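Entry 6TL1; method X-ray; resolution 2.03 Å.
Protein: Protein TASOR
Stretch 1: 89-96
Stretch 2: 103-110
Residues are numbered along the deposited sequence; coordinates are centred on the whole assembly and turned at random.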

# COMPACT_ATOMS: atom_id res chain seq x y z
N GLY A 89 -9.68 7.69 3.99
CA GLY A 89 -8.40 7.60 3.33
C GLY A 89 -7.28 7.35 4.33
O GLY A 89 -7.45 7.45 5.54
N LEU A 90 -6.12 7.00 3.79
CA LEU A 90 -4.95 6.73 4.62
C LEU A 90 -4.21 8.04 4.90
O LEU A 90 -3.83 8.75 3.97
CB LEU A 90 -4.02 5.75 3.92
CG LEU A 90 -2.79 5.31 4.71
CD1 LEU A 90 -3.19 4.64 6.02
CD2 LEU A 90 -1.97 4.36 3.87
N HIS A 91 -3.99 8.33 6.18
CA HIS A 91 -3.37 9.57 6.62
C HIS A 91 -1.97 9.32 7.17
O HIS A 91 -1.63 8.20 7.57
CB HIS A 91 -4.22 10.27 7.68
CG HIS A 91 -5.48 10.88 7.14
ND1 HIS A 91 -6.57 10.13 6.77
CD2 HIS A 91 -5.81 12.17 6.91
CE1 HIS A 91 -7.52 10.93 6.33
NE2 HIS A 91 -7.09 12.17 6.40
N VAL A 92 -1.18 10.40 7.21
CA VAL A 92 0.15 10.31 7.80
C VAL A 92 0.02 9.99 9.28
O VAL A 92 -1.02 10.22 9.91
CB VAL A 92 0.95 11.61 7.61
CG1 VAL A 92 1.22 11.87 6.13
CG2 VAL A 92 0.20 12.79 8.25
N GLY A 93 1.11 9.47 9.85
CA GLY A 93 1.16 9.15 11.26
C GLY A 93 0.55 7.83 11.65
O GLY A 93 0.47 7.54 12.85
N GLN A 94 0.12 7.01 10.69
CA GLN A 94 -0.50 5.73 11.01
C GLN A 94 0.48 4.57 10.97
O GLN A 94 0.11 3.45 11.34
CB GLN A 94 -1.67 5.46 10.06
CG GLN A 94 -2.75 6.54 10.13
CD GLN A 94 -3.46 6.57 11.47
OE1 GLN A 94 -3.62 7.63 12.08
NE2 GLN A 94 -3.88 5.40 11.95
N SER A 95 1.72 4.81 10.56
CA SER A 95 2.76 3.79 10.57
C SER A 95 3.84 4.19 11.56
O SER A 95 4.00 5.35 11.92
CB SER A 95 3.37 3.60 9.18
OG SER A 95 4.51 2.77 9.26
N LYS A 96 4.61 3.19 12.01
CA LYS A 96 5.76 3.45 12.86
C LYS A 96 7.08 3.24 12.13
O LYS A 96 8.15 3.40 12.73
CB LYS A 96 5.68 2.60 14.13
CG LYS A 96 4.51 3.05 14.99
CD LYS A 96 4.77 2.91 16.47
CE LYS A 96 3.80 3.78 17.26
NZ LYS A 96 4.50 4.98 17.83
N PRO A 103 7.26 8.87 9.38
CA PRO A 103 5.85 8.51 9.16
C PRO A 103 4.90 9.65 9.45
O PRO A 103 3.71 9.53 9.13
CB PRO A 103 5.63 7.36 10.14
CG PRO A 103 6.60 7.63 11.24
CD PRO A 103 7.81 8.25 10.60
N SER A 104 5.38 10.74 10.05
CA SER A 104 4.54 11.92 10.22
C SER A 104 4.41 12.72 8.93
O SER A 104 3.58 13.63 8.86
CB SER A 104 5.12 12.83 11.31
OG SER A 104 6.38 13.35 10.91
N MET A 105 5.21 12.40 7.91
CA MET A 105 5.22 13.14 6.66
C MET A 105 4.74 12.33 5.47
O MET A 105 4.52 12.92 4.40
CB MET A 105 6.64 13.67 6.38
CG MET A 105 7.07 14.73 7.40
SD MET A 105 8.63 15.54 7.02
CE MET A 105 9.84 14.36 7.55
N GLY A 106 4.58 11.02 5.60
CA GLY A 106 4.16 10.17 4.51
C GLY A 106 3.40 8.97 5.03
O GLY A 106 3.23 8.80 6.24
N VAL A 107 2.93 8.14 4.11
CA VAL A 107 2.19 6.94 4.46
C VAL A 107 2.92 5.74 3.87
O VAL A 107 3.44 5.81 2.75
CB VAL A 107 0.72 7.02 3.99
CG1 VAL A 107 0.08 8.32 4.52
CG2 VAL A 107 0.61 6.95 2.47
N TYR A 108 2.98 4.66 4.63
CA TYR A 108 3.72 3.46 4.25
C TYR A 108 2.74 2.37 3.82
O TYR A 108 1.79 2.07 4.54
CB TYR A 108 4.57 2.97 5.41
CG TYR A 108 5.88 3.70 5.61
CD1 TYR A 108 7.03 3.27 4.96
CD2 TYR A 108 5.99 4.77 6.49
CE1 TYR A 108 8.22 3.89 5.13
CE2 TYR A 108 7.21 5.41 6.69
CZ TYR A 108 8.32 4.96 6.00
OH TYR A 108 9.55 5.55 6.16
N LEU A 109 3.00 1.75 2.67
CA LEU A 109 2.21 0.61 2.20
C LEU A 109 3.14 -0.54 1.83
O LEU A 109 4.24 -0.31 1.32
CB LEU A 109 1.34 0.99 0.97
CG LEU A 109 0.27 2.07 1.18
CD1 LEU A 109 -0.45 2.40 -0.10
CD2 LEU A 109 -0.74 1.55 2.18
N SER A 110 2.69 -1.78 2.07
CA SER A 110 3.48 -2.96 1.70
C SER A 110 3.41 -3.19 0.20
O SER A 110 2.35 -3.09 -0.42
CB SER A 110 2.96 -4.22 2.40
OG SER A 110 3.31 -4.29 3.76
O HOH W 1 2.56 6.88 8.48

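The contact between residues 89-96 and 103-110 of TASOR is a small, largely apolar packing of an irregular loop against a loop that leads into a strand, pinned at one end by a single direct backbone hydrogen bond and a bridging water. It illustrates a general principle: two segments need not pair as a regular sheet to be held together; here a few backbone polar groups are linked and aliphatic side chains pack beside them.

The first stretch contains no regular helix or strand. Gly-89 is the first residue to leave the helical conformation after a helix, and its positive phi places it where a side chain would be jammed against the preceding carbonyl; the His-91 side chain folds back to this residue, ND1 donating to Gly-89 O at 3.1 Å. A type II turn then runs from His-91 to Gln-94, with Gly-93 at the position where positive phi favours glycine. In the second stretch, the loop or turn from Pro-103 onward leads into a strand that continues through Ser-110. The backbones come close at Gly-93 and Ser-104, whose CA atoms are 4.5 Å apart, and at Val-92 and Val-107, where the CA separation is 5.2 Å.

The polar anchor lies at the turn. Gly-93 N donates to Pro-103 O at 2.7 Å, a short bond with an N-H...O angle of 146°, so that the turn holds the start of the second stretch directly. The same carbonyl also accepts from water 1, at 3.0 Å from Pro-103 O, and this water in turn accepts from Ser-95 N at 3.1 Å. One carbonyl thus serves two links, direct and water-mediated, and the water joins the Ser-95 amide to the Pro-103 carbonyl, which the amide does not reach directly.

Beyond the anchor, the contact is largely aliphatic. Leu-90 points toward the second stretch, and its CD2 lies 3.8 Å from Val-107 CB and 3.5 Å from Leu-109 CD2. The CA-to-CB bond of Leu-109 points sideways, but the end of its side chain comes nearer, which allows the two leucines to meet. Val-107 also packs on the backbone of the first stretch, with its CG1 3.5 Å from His-91 C, and it faces a second valine at 4.1 Å between Val-92 CG1 and Val-107 CG1. Dispersion contacts between such apolar side chains depend little on direction. Val-92 reaches the loop as well, its methyls in van der Waals packing on the backbone: CG1 is 3.5 Å from Gly-106 N, and CG2 is 3.5 Å from Ser-104 O.

Ser-95 and Pro-103 close the contact on the turn side. Both point toward the opposing stretch, and Ser-95 O sits 3.1 Å from Pro-103 CB. The hydroxyl of Ser-95 approaches the Tyr-108 ring obliquely, with OG 3.7 Å from CD2. Altogether the two stretches bury 466 Å² between them, counting both sides.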